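Local coordinates for protein acyl-coenzyme A oxidase 3 (Yarrowia lipolytica, PDB 5YS9) that oxidises acyl-CoA substrates of different chain lengths to 2-enoyl-CoA with FAD as cofactor, passing electrons to oxygen to form hydrogen peroxide in peroxisomal fatty acid beta-oxidation, at residues Lys412-Trp417 with Cys553-Thr558; Ala565-Ile570 with Leu588-Ser593; Glu512-Val517 with His557-Leu562. All coordinates share one frame; numbering follows the deposited sequence.

Overall arrangement
All three contacts share helix 547-573 of the helical C-terminal part of the chain. Contact 1 ties the lower-numbered part of this helix to helix 391-428, contact 3 packs its middle on helix 507-534, and contact 2 joins its later part to helix 579-596. The centres of contacts 1 and 3 lie about 11 Å apart, those of 2 and 3 about 10 Å, and those of 1 and 2 about 15 Å. H557 and T558 belong to both 1 and 3; R559 NE connects 3 with 2 by a probable hydrogen bond of 3.2 Å to S593 OG. The A554 side chain of contact 1 lies about 13 Å from a bound FAD.

Contact 1 (Lys412-Trp417 with Cys553-Thr558); sequences KAFTTW and CAKIHT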
loop_
_atom_site.group_PDB
_atom_site.type_symbol
_atom_site.label_atom_id
_atom_site.label_comp_id
_atom_site.label_asym_id
_atom_site.label_seq_id
_atom_site.Cartn_x
_atom_site.Cartn_y
_atom_site.Cartn_z
ATOM N N LYS A 412 -10.051 12.394 -9.707
ATOM C CA LYS A 412 -10.083 12.082 -8.280
ATOM C C LYS A 412 -9.636 10.632 -8.023
ATOM O O LYS A 412 -8.754 10.413 -7.205
ATOM C CB LYS A 412 -11.471 12.314 -7.657
ATOM C CG LYS A 412 -11.471 12.126 -6.150
ATOM C CD LYS A 412 -11.802 10.705 -5.717
ATOM C CE LYS A 412 -11.833 10.610 -4.212
ATOM N NZ LYS A 412 -12.198 9.242 -3.769
ATOM N N ALA A 413 -10.239 9.670 -8.733
ATOM C CA ALA A 413 -9.949 8.254 -8.504
ATOM C C ALA A 413 -8.481 7.962 -8.670
ATOM O O ALA A 413 -7.844 7.497 -7.729
ATOM C CB ALA A 413 -10.754 7.345 -9.404
ATOM N N PHE A 414 -7.955 8.307 -9.843
ATOM C CA PHE A 414 -6.583 7.948 -10.210
ATOM C C PHE A 414 -5.469 8.731 -9.522
ATOM O O PHE A 414 -4.404 8.165 -9.254
ATOM C CB PHE A 414 -6.421 7.920 -11.747
ATOM C CG PHE A 414 -7.092 6.719 -12.365
ATOM C CD1 PHE A 414 -6.513 5.465 -12.244
ATOM C CD2 PHE A 414 -8.347 6.825 -12.985
ATOM C CE1 PHE A 414 -7.134 4.338 -12.775
ATOM C CE2 PHE A 414 -8.986 5.707 -13.518
ATOM C CZ PHE A 414 -8.386 4.455 -13.404
ATOM N N THR A 415 -5.705 10.011 -9.237
ATOM C CA THR A 415 -4.730 10.807 -8.541
ATOM C C THR A 415 -4.687 10.384 -7.065
ATOM O O THR A 415 -3.646 10.418 -6.433
ATOM C CB THR A 415 -4.909 12.361 -8.708
ATOM O OG1 THR A 415 -6.162 12.827 -8.167
ATOM C CG2 THR A 415 -4.776 12.776 -10.141
ATOM N N THR A 416 -5.809 9.974 -6.498
ATOM C CA THR A 416 -5.745 9.463 -5.136
ATOM C C THR A 416 -5.007 8.131 -5.080
ATOM O O THR A 416 -4.082 8.001 -4.273
ATOM C CB THR A 416 -7.092 9.462 -4.402
ATOM O OG1 THR A 416 -8.074 8.686 -5.092
ATOM C CG2 THR A 416 -7.547 10.883 -4.259
ATOM N N TRP A 417 -5.363 7.176 -5.940
ATOM C CA TRP A 417 -4.604 5.925 -6.024
ATOM C C TRP A 417 -3.107 6.131 -6.327
ATOM O O TRP A 417 -2.248 5.468 -5.736
ATOM C CB TRP A 417 -5.164 4.985 -7.088
ATOM C CG TRP A 417 -6.299 4.120 -6.697
ATOM C CD1 TRP A 417 -6.533 3.500 -5.469
ATOM C CD2 TRP A 417 -7.356 3.728 -7.541
ATOM N NE1 TRP A 417 -7.683 2.765 -5.525
ATOM C CE2 TRP A 417 -8.199 2.862 -6.793
ATOM C CE3 TRP A 417 -7.683 4.011 -8.875
ATOM C CZ2 TRP A 417 -9.348 2.285 -7.340
ATOM C CZ3 TRP A 417 -8.835 3.419 -9.418
ATOM C CH2 TRP A 417 -9.647 2.578 -8.643
ATOM N N CYS A 553 -12.124 2.282 -20.080
ATOM C CA CYS A 553 -12.438 3.598 -20.613
ATOM C C CYS A 553 -12.166 4.700 -19.614
ATOM O O CYS A 553 -11.532 5.694 -19.958
ATOM C CB CYS A 553 -13.877 3.660 -21.085
ATOM S SG CYS A 553 -14.200 2.652 -22.565
ATOM N N ALA A 554 -12.609 4.530 -18.372
ATOM C CA ALA A 554 -12.332 5.535 -17.320
ATOM C C ALA A 554 -10.825 5.742 -17.170
ATOM O O ALA A 554 -10.328 6.868 -17.038
ATOM C CB ALA A 554 -12.936 5.105 -15.986
ATOM N N LYS A 555 -10.106 4.630 -17.204
ATOM C CA LYS A 555 -8.668 4.647 -17.003
ATOM C C LYS A 555 -7.948 5.317 -18.155
ATOM O O LYS A 555 -7.080 6.145 -17.927
ATOM C CB LYS A 555 -8.140 3.239 -16.820
ATOM C CG LYS A 555 -6.703 3.165 -16.330
ATOM C CD LYS A 555 -5.945 1.956 -16.861
ATOM C CE LYS A 555 -5.651 0.944 -15.789
ATOM N NZ LYS A 555 -4.769 -0.108 -16.361
ATOM N N ILE A 556 -8.289 4.970 -19.388
ATOM C CA ILE A 556 -7.546 5.503 -20.519
ATOM C C ILE A 556 -7.864 6.974 -20.719
ATOM O O ILE A 556 -6.979 7.782 -20.969
ATOM C CB ILE A 556 -7.722 4.668 -21.804
ATOM C CG1 ILE A 556 -7.159 3.270 -21.593
ATOM C CG2 ILE A 556 -6.944 5.288 -22.952
ATOM C CD1 ILE A 556 -7.934 2.171 -22.302
ATOM N N HIS A 557 -9.116 7.329 -20.560
ATOM C CA HIS A 557 -9.500 8.724 -20.685
ATOM C C HIS A 557 -8.828 9.642 -19.633
ATOM O O HIS A 557 -8.410 10.758 -19.954
ATOM C CB HIS A 557 -11.032 8.803 -20.624
ATOM C CG HIS A 557 -11.578 10.187 -20.470
ATOM N ND1 HIS A 557 -11.704 11.057 -21.527
ATOM C CD2 HIS A 557 -12.081 10.826 -19.384
ATOM C CE1 HIS A 557 -12.253 12.180 -21.090
ATOM N NE2 HIS A 557 -12.509 12.056 -19.797
ATOM N N THR A 558 -8.759 9.177 -18.383
ATOM C CA THR A 558 -8.110 9.914 -17.320
ATOM C C THR A 558 -6.603 10.065 -17.613
ATOM O O THR A 558 -6.007 11.133 -17.431
ATOM C CB THR A 558 -8.384 9.232 -15.962
ATOM O OG1 THR A 558 -9.808 9.118 -15.774
ATOM C CG2 THR A 558 -7.791 10.058 -14.784
#
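F414 turns its CG beside the backbone N and opposite the carbonyl carbon (chi1 -73°), which carries the phenyl ring from helix 391-428 toward helix 547-573. There it meets K555, whose CG stands trans to its own nitrogen, and T558, whose CG2 takes the same position. The far end of the ring, F414 CZ, comes 3.6 Å from K555 CG. Closer to the root of the ring, F414 CD2 touches T558 CG2 at 3.7 Å. F414 CE2 lies 3.9 Å from A554 O, so the phenyl group spans one turn of the second helix, from A554 to T558. K555 crosses the phenylalanine at about a right angle; bends in the middle of its chain then take the amine away from the ring, toward a long, weak ion pair with D597. The axes of the two short segments pass 10.5 Å apart at 77°, a steep crossing that joins the C-alpha1 region of the family to its C-terminal acyl-CoA oxidase region, with F414 supplying nearly all of the contact from its side. Within its own helix, W417 lays CZ3 against one face of the F414 ring, while W417 NE1 is hydrogen-bonded to Q428 of the second subunit. C462 and M465 of helix 458-477 pack beside F414 and T558. T558 OG1 donates to A554 O at 2.6 Å; T558 N reaches the same oxygen from the opposite face of the carbonyl plane. With this hydroxyl satisfied inside its helix, T558 meets the phenyl ring largely through carbon. No hydrogen bond links 412-417 with 553-558, although H557 NE2 bonds S407 OG of helix 391-428; the crossing itself is van der Waals packing of a phenyl ring on a lysine stem, a threonine methyl and a carbonyl oxygen.

Contact 2 (Ala565-Ile570 with Leu588-Ser593); sequences AFYERI and LFTLWS
Y567 and T590 meet across a helical hairpin, in which helices 547-573 and 579-596 follow one another in sequence and run back side by side. The two side chains approach from opposite directions. Y567 CE2 comes within 3.5 Å of T590 OG1, and the threonine CB lies 3.7 Å from Y567 OH. The tyrosine places CG beside its backbone N (chi1 -71°), which swings the ring, whose CB does not itself point at the other helix, so that its phenolic end comes nearer. Neither hydroxyl relies on the other: Y567 OH is hydrogen-bonded to N587 OD1 and T590 OG1 to A586 O, both partners on helix 579-596. The polar ends are thus satisfied within a buried contact, and what joins Y567 to T590 is packing. I511 and P507 of helix 507-534 also touch the tyrosine, so its ring sits where three helices meet. F566, the neighbour of Y567, points toward helix 579-596 as well and contributes an apolar patch to the same interface. Besides F589 it touches L585 and A586, while A364 of helix 349-385 packs against it from another part of the fold. The aromatic pair makes a light contact: F589 CD2 lies at the edge of the F566 ring, near its plane, 4.4 Å from F566 CD2.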
loop_
_atom_site.group_PDB
_atom_site.type_symbol
_atom_site.label_atom_id
_atom_site.label_comp_id
_atom_site.label_asym_id
_atom_site.label_seq_id
_atom_site.Cartn_x
_atom_site.Cartn_y
_atom_site.Cartn_z
ATOM N N ALA A 565 -3.414 17.915 -19.956
ATOM C CA ALA A 565 -3.308 19.035 -19.020
ATOM C C ALA A 565 -1.871 19.443 -18.733
ATOM O O ALA A 565 -1.588 20.644 -18.626
ATOM C CB ALA A 565 -4.046 18.735 -17.737
ATOM N N PHE A 566 -0.954 18.474 -18.646
ATOM C CA PHE A 566 0.458 18.825 -18.472
ATOM C C PHE A 566 0.966 19.729 -19.622
ATOM O O PHE A 566 1.442 20.838 -19.391
ATOM C CB PHE A 566 1.315 17.547 -18.342
ATOM C CG PHE A 566 2.580 17.698 -17.504
ATOM C CD1 PHE A 566 3.139 18.942 -17.180
ATOM C CD2 PHE A 566 3.249 16.557 -17.083
ATOM C CE1 PHE A 566 4.325 19.028 -16.441
ATOM C CE2 PHE A 566 4.437 16.641 -16.343
ATOM C CZ PHE A 566 4.974 17.871 -16.035
ATOM N N TYR A 567 0.813 19.267 -20.860
ATOM C CA TYR A 567 1.267 20.031 -22.052
ATOM C C TYR A 567 0.577 21.395 -22.227
ATOM O O TYR A 567 1.251 22.416 -22.431
ATOM C CB TYR A 567 1.124 19.164 -23.303
ATOM C CG TYR A 567 2.131 18.021 -23.373
ATOM C CD1 TYR A 567 3.498 18.256 -23.235
ATOM C CD2 TYR A 567 1.723 16.691 -23.600
ATOM C CE1 TYR A 567 4.427 17.218 -23.321
ATOM C CE2 TYR A 567 2.654 15.640 -23.694
ATOM C CZ TYR A 567 3.999 15.918 -23.545
ATOM O OH TYR A 567 4.934 14.922 -23.658
ATOM N N GLU A 568 -0.753 21.406 -22.062
ATOM C CA GLU A 568 -1.560 22.639 -22.174
ATOM C C GLU A 568 -1.120 23.704 -21.203
ATOM O O GLU A 568 -1.104 24.882 -21.544
ATOM C CB GLU A 568 -3.084 22.378 -21.999
ATOM C CG GLU A 568 -3.927 22.486 -23.284
ATOM C CD GLU A 568 -4.893 21.308 -23.538
ATOM O OE1 GLU A 568 -4.642 20.559 -24.523
ATOM O OE2 GLU A 568 -5.900 21.128 -22.786
ATOM N N ARG A 569 -0.783 23.304 -19.984
ATOM C CA ARG A 569 -0.410 24.265 -18.929
ATOM C C ARG A 569 1.009 24.780 -19.154
ATOM O O ARG A 569 1.300 25.922 -18.824
ATOM C CB ARG A 569 -0.533 23.654 -17.505
ATOM C CG ARG A 569 -1.948 23.295 -17.012
ATOM C CD ARG A 569 -2.913 24.468 -16.792
ATOM N NE ARG A 569 -2.291 25.636 -16.163
ATOM C CZ ARG A 569 -2.376 26.901 -16.591
ATOM N NH1 ARG A 569 -3.098 27.248 -17.656
ATOM N NH2 ARG A 569 -1.733 27.845 -15.919
ATOM N N ILE A 570 1.879 23.938 -19.712
ATOM C CA ILE A 570 3.248 24.344 -20.096
ATOM C C ILE A 570 3.185 25.398 -21.203
ATOM O O ILE A 570 3.781 26.464 -21.073
ATOM C CB ILE A 570 4.117 23.135 -20.547
ATOM C CG1 ILE A 570 4.397 22.197 -19.356
ATOM C CG2 ILE A 570 5.437 23.617 -21.138
ATOM C CD1 ILE A 570 4.883 20.791 -19.706
ATOM N N LEU A 588 8.673 12.462 -20.263
ATOM C CA LEU A 588 8.945 11.269 -19.426
ATOM C C LEU A 588 7.629 10.721 -18.923
ATOM O O LEU A 588 7.334 9.547 -19.121
ATOM C CB LEU A 588 9.890 11.588 -18.264
ATOM C CG LEU A 588 10.303 10.432 -17.341
ATOM C CD1 LEU A 588 10.805 9.158 -18.082
ATOM C CD2 LEU A 588 11.350 10.934 -16.365
ATOM N N PHE A 589 6.789 11.589 -18.355
ATOM C CA PHE A 589 5.474 11.146 -17.932
ATOM C C PHE A 589 4.782 10.377 -19.062
ATOM O O PHE A 589 4.372 9.215 -18.893
ATOM C CB PHE A 589 4.612 12.322 -17.449
ATOM C CG PHE A 589 3.226 11.923 -17.072
ATOM C CD1 PHE A 589 3.009 11.035 -16.019
ATOM C CD2 PHE A 589 2.126 12.372 -17.807
ATOM C CE1 PHE A 589 1.710 10.618 -15.696
ATOM C CE2 PHE A 589 0.830 11.975 -17.469
ATOM C CZ PHE A 589 0.625 11.109 -16.408
ATOM N N THR A 590 4.715 11.018 -20.217
ATOM C CA THR A 590 3.847 10.589 -21.260
ATOM C C THR A 590 4.381 9.306 -21.920
ATOM O O THR A 590 3.608 8.364 -22.204
ATOM C CB THR A 590 3.612 11.730 -22.277
ATOM O OG1 THR A 590 2.943 12.837 -21.645
ATOM C CG2 THR A 590 2.766 11.246 -23.436
ATOM N N LEU A 591 5.695 9.265 -22.151
ATOM C CA LEU A 591 6.316 8.093 -22.758
ATOM C C LEU A 591 6.386 6.905 -21.802
ATOM O O LEU A 591 6.312 5.745 -22.216
ATOM C CB LEU A 591 7.688 8.470 -23.249
ATOM C CG LEU A 591 7.618 9.432 -24.460
ATOM C CD1 LEU A 591 8.874 10.248 -24.602
ATOM C CD2 LEU A 591 7.366 8.638 -25.741
ATOM N N TRP A 592 6.559 7.202 -20.515
ATOM C CA TRP A 592 6.552 6.178 -19.496
ATOM C C TRP A 592 5.141 5.535 -19.475
ATOM O O TRP A 592 5.014 4.300 -19.532
ATOM C CB TRP A 592 7.006 6.759 -18.127
ATOM C CG TRP A 592 6.760 5.855 -16.993
ATOM C CD1 TRP A 592 7.459 4.736 -16.672
ATOM C CD2 TRP A 592 5.715 5.970 -16.042
ATOM N NE1 TRP A 592 6.929 4.149 -15.581
ATOM C CE2 TRP A 592 5.847 4.873 -15.157
ATOM C CE3 TRP A 592 4.659 6.875 -15.859
ATOM C CZ2 TRP A 592 4.964 4.647 -14.078
ATOM C CZ3 TRP A 592 3.759 6.645 -14.784
ATOM C CH2 TRP A 592 3.927 5.534 -13.907
ATOM N N SER A 593 4.109 6.391 -19.467
ATOM C CA SER A 593 2.716 5.950 -19.483
ATOM C C SER A 593 2.387 5.063 -20.670
ATOM O O SER A 593 1.598 4.128 -20.533
ATOM C CB SER A 593 1.780 7.146 -19.523
ATOM O OG SER A 593 1.951 7.967 -18.404
#

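Contact 3 (Glu512-Val517 with His557-Leu562); sequences EAWEKV and HTRKHL
An antiparallel helix pair in the C-terminal helical region brings W514 of helix 507-534 against R559 and K560 of helix 547-573. The short segments run at 164° to each other with their axes 9.2 Å apart. R559 uses its aliphatic stem: CG lies over one face of the indole, 4.1 Å from the centroid of the six-membered ring, in a CH-pi contact. Within that ring W514 CH2 is nearest, 3.8 Å from R559 CG. The two side chains lie side by side and point the same way, with indole and guanidinium planes only 12° apart. At the root of the tryptophan, W514 CB meets K560 CB at 3.8 Å. K560 CG also packs against W514 O, after which its bent chain leads away. F601 of helix 598-604 makes an edge-to-face contact with the indole. Both basic residues thus lend carbon atoms to the interface, while R559 NE is bonded to S593 and the K560 amine makes a weak bond to H561 ND1, in the plane of the imidazole ring: between 512-517 and 557-562 the contact is apolar and CH-pi packing.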
loop_
_atom_site.group_PDB
_atom_site.type_symbol
_atom_site.label_atom_id
_atom_site.label_comp_id
_atom_site.label_asym_id
_atom_site.label_seq_id
_atom_site.Cartn_x
_atom_site.Cartn_y
_atom_site.Cartn_z
ATOM N N GLU A 512 -1.778 12.817 -29.637
ATOM C CA GLU A 512 -2.628 12.144 -30.603
ATOM C C GLU A 512 -2.719 10.650 -30.258
ATOM O O GLU A 512 -3.787 10.044 -30.324
ATOM C CB GLU A 512 -2.097 12.373 -32.020
ATOM C CG GLU A 512 -3.059 11.992 -33.138
ATOM C CD GLU A 512 -2.315 11.728 -34.434
ATOM O OE1 GLU A 512 -2.126 10.563 -34.829
ATOM O OE2 GLU A 512 -1.857 12.697 -35.048
ATOM N N ALA A 513 -1.597 10.086 -29.852
ATOM C CA ALA A 513 -1.550 8.670 -29.507
ATOM C C ALA A 513 -2.442 8.300 -28.285
ATOM O O ALA A 513 -3.028 7.235 -28.265
ATOM C CB ALA A 513 -0.101 8.249 -29.275
ATOM N N TRP A 514 -2.534 9.189 -27.290
ATOM C CA TRP A 514 -3.479 9.015 -26.160
ATOM C C TRP A 514 -4.946 9.257 -26.560
ATOM O O TRP A 514 -5.868 8.616 -26.009
ATOM C CB TRP A 514 -3.070 9.874 -24.931
ATOM C CG TRP A 514 -1.985 9.212 -24.207
ATOM C CD1 TRP A 514 -0.661 9.545 -24.212
ATOM C CD2 TRP A 514 -2.103 8.012 -23.433
ATOM N NE1 TRP A 514 0.055 8.617 -23.473
ATOM C CE2 TRP A 514 -0.804 7.671 -22.985
ATOM C CE3 TRP A 514 -3.185 7.180 -23.079
ATOM C CZ2 TRP A 514 -0.555 6.543 -22.177
ATOM C CZ3 TRP A 514 -2.948 6.075 -22.266
ATOM C CH2 TRP A 514 -1.630 5.754 -21.835
ATOM N N GLU A 515 -5.163 10.186 -27.493
ATOM C CA GLU A 515 -6.487 10.376 -28.089
ATOM C C GLU A 515 -6.894 9.142 -28.868
ATOM O O GLU A 515 -8.059 8.707 -28.773
ATOM C CB GLU A 515 -6.553 11.659 -28.947
ATOM C CG GLU A 515 -6.395 12.946 -28.128
ATOM C CD GLU A 515 -6.526 14.228 -28.957
ATOM O OE1 GLU A 515 -6.537 14.167 -30.213
ATOM O OE2 GLU A 515 -6.634 15.323 -28.358
ATOM N N LYS A 516 -5.952 8.523 -29.581
ATOM C CA LYS A 516 -6.315 7.340 -30.312
ATOM C C LYS A 516 -6.798 6.206 -29.406
ATOM O O LYS A 516 -7.833 5.636 -29.630
ATOM C CB LYS A 516 -5.181 6.800 -31.192
ATOM C CG LYS A 516 -5.771 5.965 -32.338
ATOM C CD LYS A 516 -4.867 4.893 -32.877
ATOM C CE LYS A 516 -5.586 4.005 -33.885
ATOM N NZ LYS A 516 -5.649 4.575 -35.255
ATOM N N VAL A 517 -6.002 5.839 -28.423
ATOM C CA VAL A 517 -6.322 4.672 -27.607
ATOM C C VAL A 517 -7.580 4.911 -26.721
ATOM O O VAL A 517 -8.343 3.987 -26.516
ATOM C CB VAL A 517 -5.085 4.167 -26.796
ATOM C CG1 VAL A 517 -3.951 3.797 -27.758
ATOM C CG2 VAL A 517 -4.610 5.196 -25.766
ATOM N N HIS A 557 -9.116 7.329 -20.560
ATOM C CA HIS A 557 -9.500 8.724 -20.685
ATOM C C HIS A 557 -8.828 9.642 -19.633
ATOM O O HIS A 557 -8.410 10.758 -19.954
ATOM C CB HIS A 557 -11.032 8.803 -20.624
ATOM C CG HIS A 557 -11.578 10.187 -20.470
ATOM N ND1 HIS A 557 -11.704 11.057 -21.527
ATOM C CD2 HIS A 557 -12.081 10.826 -19.384
ATOM C CE1 HIS A 557 -12.253 12.180 -21.090
ATOM N NE2 HIS A 557 -12.509 12.056 -19.797
ATOM N N THR A 558 -8.759 9.177 -18.383
ATOM C CA THR A 558 -8.110 9.914 -17.320
ATOM C C THR A 558 -6.603 10.065 -17.613
ATOM O O THR A 558 -6.007 11.133 -17.431
ATOM C CB THR A 558 -8.384 9.232 -15.962
ATOM O OG1 THR A 558 -9.808 9.118 -15.774
ATOM C CG2 THR A 558 -7.791 10.058 -14.784
ATOM N N ARG A 559 -5.982 9.015 -18.114
ATOM C CA ARG A 559 -4.577 9.099 -18.403
ATOM C C ARG A 559 -4.239 10.134 -19.481
ATOM O O ARG A 559 -3.251 10.912 -19.380
ATOM C CB ARG A 559 -4.054 7.720 -18.826
ATOM C CG ARG A 559 -2.564 7.583 -18.669
ATOM C CD ARG A 559 -2.105 8.314 -17.404
ATOM N NE ARG A 559 -0.877 7.767 -16.912
ATOM C CZ ARG A 559 -0.768 6.795 -16.032
ATOM N NH1 ARG A 559 -1.805 6.218 -15.520
ATOM N NH2 ARG A 559 0.424 6.383 -15.686
ATOM N N LYS A 560 -5.074 10.113 -20.504
ATOM C CA LYS A 560 -5.009 11.030 -21.601
ATOM C C LYS A 560 -5.265 12.437 -21.104
ATOM O O LYS A 560 -4.579 13.352 -21.499
ATOM C CB LYS A 560 -6.010 10.604 -22.674
ATOM C CG LYS A 560 -6.284 11.638 -23.741
ATOM C CD LYS A 560 -7.661 12.243 -23.580
ATOM C CE LYS A 560 -7.576 13.731 -23.344
ATOM N NZ LYS A 560 -8.694 14.206 -22.493
ATOM N N HIS A 561 -6.225 12.610 -20.207
ATOM C CA HIS A 561 -6.430 13.946 -19.615
ATOM C C HIS A 561 -5.212 14.522 -18.823
ATOM O O HIS A 561 -4.900 15.708 -18.943
ATOM C CB HIS A 561 -7.757 14.031 -18.809
ATOM C CG HIS A 561 -8.264 15.433 -18.683
ATOM N ND1 HIS A 561 -8.615 16.196 -19.781
ATOM C CD2 HIS A 561 -8.403 16.240 -17.604
ATOM C CE1 HIS A 561 -8.971 17.404 -19.377
ATOM N NE2 HIS A 561 -8.855 17.455 -18.061
ATOM N N LEU A 562 -4.534 13.690 -18.027
ATOM C CA LEU A 562 -3.260 14.070 -17.343
ATOM C C LEU A 562 -2.178 14.528 -18.314
ATOM O O LEU A 562 -1.516 15.503 -18.073
ATOM C CB LEU A 562 -2.701 12.883 -16.510
ATOM C CG LEU A 562 -3.465 12.552 -15.215
ATOM C CD1 LEU A 562 -3.323 11.101 -14.804
ATOM C CD2 LEU A 562 -2.998 13.478 -14.109
#